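Local coordinates for protein MOR (PDB 6TRI) that probably acts as the anti-repressor of phage TP901-1, a small helical protein that binds the phage repressor and so shifts the choice between lysogeny and lysis, at residues B[8-13]-B[55-60]; B[36-39]-B[45-48]. One frame throughout, in Å; residues are numbered along the deposited sequence.

Interaction 1: B[8-13]-B[55-60]; sequences SSLLGK and HVLELN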
# COMPACT_ATOMS: atom_id res chain seq x y z
N SER B 8 3.74 2.76 14.74
CA SER B 8 4.53 2.39 15.91
C SER B 8 5.55 1.30 15.59
O SER B 8 6.75 1.49 15.78
CB SER B 8 3.63 1.93 17.05
OG SER B 8 2.89 3.02 17.59
N SER B 9 5.06 0.17 15.09
CA SER B 9 5.92 -0.96 14.75
C SER B 9 7.00 -0.57 13.75
O SER B 9 8.15 -0.97 13.88
CB SER B 9 5.08 -2.12 14.19
OG SER B 9 4.17 -2.61 15.16
N LEU B 10 6.61 0.22 12.75
CA LEU B 10 7.54 0.66 11.71
C LEU B 10 8.68 1.50 12.30
O LEU B 10 9.84 1.32 11.93
CB LEU B 10 6.80 1.46 10.63
CG LEU B 10 7.66 2.02 9.49
CD1 LEU B 10 8.43 0.92 8.79
CD2 LEU B 10 6.80 2.79 8.50
N LEU B 11 8.33 2.39 13.22
CA LEU B 11 9.33 3.25 13.85
C LEU B 11 10.31 2.43 14.68
O LEU B 11 11.46 2.83 14.86
CB LEU B 11 8.65 4.30 14.74
CG LEU B 11 7.77 5.32 14.00
CD1 LEU B 11 7.05 6.23 14.98
CD2 LEU B 11 8.60 6.13 13.02
N GLY B 12 9.85 1.28 15.17
CA GLY B 12 10.70 0.39 15.93
C GLY B 12 11.81 -0.18 15.07
O GLY B 12 12.98 -0.16 15.46
N LYS B 13 11.44 -0.70 13.90
CA LYS B 13 12.40 -1.31 12.99
C LYS B 13 13.41 -0.28 12.48
O LYS B 13 14.58 -0.60 12.27
CB LYS B 13 11.68 -1.97 11.81
CG LYS B 13 10.78 -3.12 12.19
CD LYS B 13 11.57 -4.32 12.67
CE LYS B 13 12.51 -4.83 11.59
NZ LYS B 13 13.13 -6.13 11.96
N HIS B 55 12.69 -3.80 1.68
CA HIS B 55 14.05 -4.19 1.35
C HIS B 55 15.06 -3.67 2.36
O HIS B 55 15.92 -4.40 2.84
CB HIS B 55 14.42 -3.70 -0.05
CG HIS B 55 15.85 -3.93 -0.43
ND1 HIS B 55 16.40 -5.20 -0.50
CD2 HIS B 55 16.84 -3.07 -0.76
CE1 HIS B 55 17.67 -5.10 -0.85
NE2 HIS B 55 17.96 -3.82 -1.01
N VAL B 56 14.94 -2.38 2.69
CA VAL B 56 15.87 -1.71 3.59
C VAL B 56 15.78 -2.22 5.02
O VAL B 56 16.80 -2.48 5.66
CB VAL B 56 15.64 -0.18 3.57
CG1 VAL B 56 16.43 0.49 4.68
CG2 VAL B 56 16.01 0.40 2.22
N LEU B 57 14.56 -2.36 5.52
CA LEU B 57 14.35 -2.79 6.91
C LEU B 57 14.28 -4.31 7.05
O LEU B 57 14.19 -4.83 8.16
CB LEU B 57 13.07 -2.15 7.45
CG LEU B 57 13.11 -0.62 7.49
CD1 LEU B 57 11.74 -0.06 7.82
CD2 LEU B 57 14.15 -0.14 8.49
N GLU B 58 14.35 -5.00 5.91
CA GLU B 58 14.30 -6.46 5.86
C GLU B 58 13.06 -6.98 6.57
O GLU B 58 13.12 -7.92 7.36
CB GLU B 58 15.56 -7.06 6.48
CG GLU B 58 16.82 -6.83 5.65
CD GLU B 58 18.07 -7.39 6.30
OE1 GLU B 58 18.35 -7.03 7.47
OE2 GLU B 58 18.77 -8.19 5.65
N LEU B 59 11.92 -6.36 6.28
CA LEU B 59 10.65 -6.76 6.87
C LEU B 59 10.11 -8.02 6.20
O LEU B 59 10.35 -8.26 5.02
CB LEU B 59 9.62 -5.63 6.75
CG LEU B 59 10.05 -4.25 7.25
CD1 LEU B 59 8.92 -3.24 7.09
CD2 LEU B 59 10.48 -4.33 8.69
N ASN B 60 9.39 -8.82 6.97
CA ASN B 60 8.63 -9.93 6.42
C ASN B 60 7.43 -9.37 5.68
O ASN B 60 6.63 -8.63 6.26
CB ASN B 60 8.19 -10.90 7.52
CG ASN B 60 7.29 -12.02 7.01
OD1 ASN B 60 7.39 -12.43 5.85
ND2 ASN B 60 6.41 -12.51 7.87
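Lys13 meets Leu59 because its chain, after leaving the helix with CG anti to the carbonyl carbon, bends in the same sense at chi2 (-69°) and again at chi3 (-60°). These two bends curl the methylenes along a leucine methyl instead of sending them straight outward. Leu10 takes the other course: with CG anti to the backbone N and chi2 at 57°, its CD1 reaches Leu57.

Leu59 CD2 is the methyl along which the lysine methylenes lie, 3.7 Å from Lys13 CG and 3.6 Å from Lys13 CE as the two side chains run past each other in opposite directions. Lysine suits this half-covered place, since its hydrocarbon part can shield a leucine while its ammonium group stays at the margin, in a long, weak ion pair with Glu16. Lys13 CE also comes to 3.8 Å from Leu57 O, where Glu58, with positive phi, leaves the helical path, and the end of the Leu59 side chain then comes against Lys13.

Leu57 uses both of its methyls. Its CD1 meets Leu10 CD1 at 3.6 Å, the side chains crossing at about a right angle, while Leu57 CD2 lies 3.8 Å from Lys13 O. No hydrogen bond joins the segments; leucine methyls and the lysine methylenes make up this mostly buried contact.

Helix 8-17 thus packs against the C-terminal end of helix 47-57 and the turn that follows. Phe24 of helix 21-28 adds to the packing round Leu57, and Tyr67 and Phe68 of helix 64-68 lie against Leu10.

Interaction 2: B[36-39]-B[45-48]; sequences SLKL and WKDD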
# COMPACT_ATOMS: atom_id res chain seq x y z
N SER B 36 9.87 12.42 7.09
CA SER B 36 9.17 12.96 8.25
C SER B 36 7.67 13.14 8.01
O SER B 36 6.86 12.77 8.85
CB SER B 36 9.78 14.30 8.66
OG SER B 36 8.99 14.93 9.65
N LEU B 37 7.32 13.70 6.86
CA LEU B 37 5.92 13.94 6.52
C LEU B 37 5.15 12.64 6.34
O LEU B 37 3.93 12.60 6.54
CB LEU B 37 5.82 14.79 5.25
CG LEU B 37 6.31 16.24 5.31
CD1 LEU B 37 6.27 16.86 3.93
CD2 LEU B 37 5.48 17.05 6.28
N LYS B 38 5.85 11.58 5.95
CA LYS B 38 5.20 10.29 5.74
C LYS B 38 5.04 9.53 7.06
O LYS B 38 4.00 8.92 7.30
CB LYS B 38 5.98 9.46 4.73
CG LYS B 38 5.88 10.01 3.32
CD LYS B 38 6.83 9.31 2.37
CE LYS B 38 6.77 9.96 0.99
NZ LYS B 38 5.44 9.81 0.35
N LEU B 39 6.06 9.58 7.90
CA LEU B 39 6.00 8.92 9.20
C LEU B 39 5.04 9.64 10.14
O LEU B 39 4.60 9.08 11.14
CB LEU B 39 7.39 8.84 9.83
CG LEU B 39 8.41 7.97 9.10
CD1 LEU B 39 9.75 7.99 9.81
CD2 LEU B 39 7.89 6.55 8.98
N TRP B 45 2.17 7.17 1.64
CA TRP B 45 3.31 6.42 1.11
C TRP B 45 3.09 6.02 -0.35
O TRP B 45 2.02 5.54 -0.71
CB TRP B 45 3.58 5.17 1.95
CG TRP B 45 4.20 5.44 3.28
CD1 TRP B 45 3.58 5.89 4.41
CD2 TRP B 45 5.58 5.27 3.63
NE1 TRP B 45 4.48 6.01 5.44
CE2 TRP B 45 5.72 5.64 4.98
CE3 TRP B 45 6.71 4.84 2.93
CZ2 TRP B 45 6.94 5.59 5.65
CZ3 TRP B 45 7.92 4.79 3.59
CH2 TRP B 45 8.03 5.17 4.94
N LYS B 46 4.12 6.20 -1.17
CA LYS B 46 4.06 5.75 -2.55
C LYS B 46 4.24 4.24 -2.62
O LYS B 46 4.73 3.62 -1.67
CB LYS B 46 5.13 6.45 -3.40
CG LYS B 46 4.96 7.96 -3.49
CD LYS B 46 6.05 8.59 -4.34
CE LYS B 46 5.97 8.13 -5.79
NZ LYS B 46 7.03 8.77 -6.62
N ASP B 47 3.84 3.65 -3.74
CA ASP B 47 3.96 2.22 -3.96
C ASP B 47 5.41 1.76 -3.83
O ASP B 47 5.71 0.82 -3.09
CB ASP B 47 3.40 1.85 -5.34
CG ASP B 47 3.47 0.37 -5.63
OD1 ASP B 47 2.55 -0.37 -5.20
OD2 ASP B 47 4.43 -0.07 -6.29
N ASP B 48 6.30 2.43 -4.55
CA ASP B 48 7.71 2.06 -4.58
C ASP B 48 8.43 2.29 -3.25
O ASP B 48 9.39 1.59 -2.93
CB ASP B 48 8.43 2.84 -5.69
CG ASP B 48 8.33 4.34 -5.51
OD1 ASP B 48 7.43 4.95 -6.12
OD2 ASP B 48 9.15 4.91 -4.76
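Lys38 and Leu39, at the C-terminal end of helix 32-39, pack on Trp45 in the loop leading to helix 47-57, closing the turn between two successive helices of a compact helical domain. From helix 32-39 the indole is met on one face and at an edge; Phe68 meets it edge-to-face. Lys38 CB lies over one face, 4.0 Å from the centroid of the Trp45 five-membered ring and 22° off its normal, a CH-pi contact displaced toward the rim. Leu39 CD2 arrives at the edge, in the ring plane, 3.6 Å from Trp45 CZ2. A broad, flat tryptophan suits this place because it offers one surface to a methylene and its rim to a methyl.

Beyond CB the lysine chain runs nearly extended and turns only at its last torsion (chi4 -64°), bringing NZ near the backbone of Trp45 and Lys46. With Lys38 NZ 5.8 Å from the five-membered ring centroid, any cation-pi attraction is weak. The ammonium group finds stronger partners in Thr44 O, by a hydrogen bond, and in Glu49, by a salt bridge, which would compensate much of the cost of placing a charge on a buried residue.

Glu49 OE1 also accepts a hydrogen bond from the backbone N of Lys46, the N-cap residue of helix 47-57, the bond found in one half of a capping box. One carboxylate therefore ties the start of this helix to the end of helix 32-39. On its exposed flank, Lys46 NZ has a long salt bridge of 3.9 Å to Asp48 OD1.

Trp45 also makes backbone hydrogen bonds to the partner protein of the assembly. Helices 21-28 and 32-39, joined by a short turn, are consistent with a helix-turn-helix, and this contact packs the end of its second helix on the loop that follows.

How the interactions relate
Both contacts involve helix 47-57, interaction 1 at its C-terminal end and interaction 2 at the loop and N-cap that lead into it, and they lie on opposite sides of the chain's centre, about 13 Å apart between centres. Along the sequence, 36-39/45-48 is nested inside the loop closed by 8-13/55-60. Interaction 1 is buried leucine packing in which the hydrocarbon part of a lysine takes a large share; interaction 2 is partly buried, with an aromatic ring and an ion-paired lysine, and reaches the partner protein. They touch through Leu10, whose CD2 lies 3.9 Å from Leu39 CD2 and 4.0 Å from Trp45 CZ2; the same leucine of helix 8-17 therefore serves both contacts.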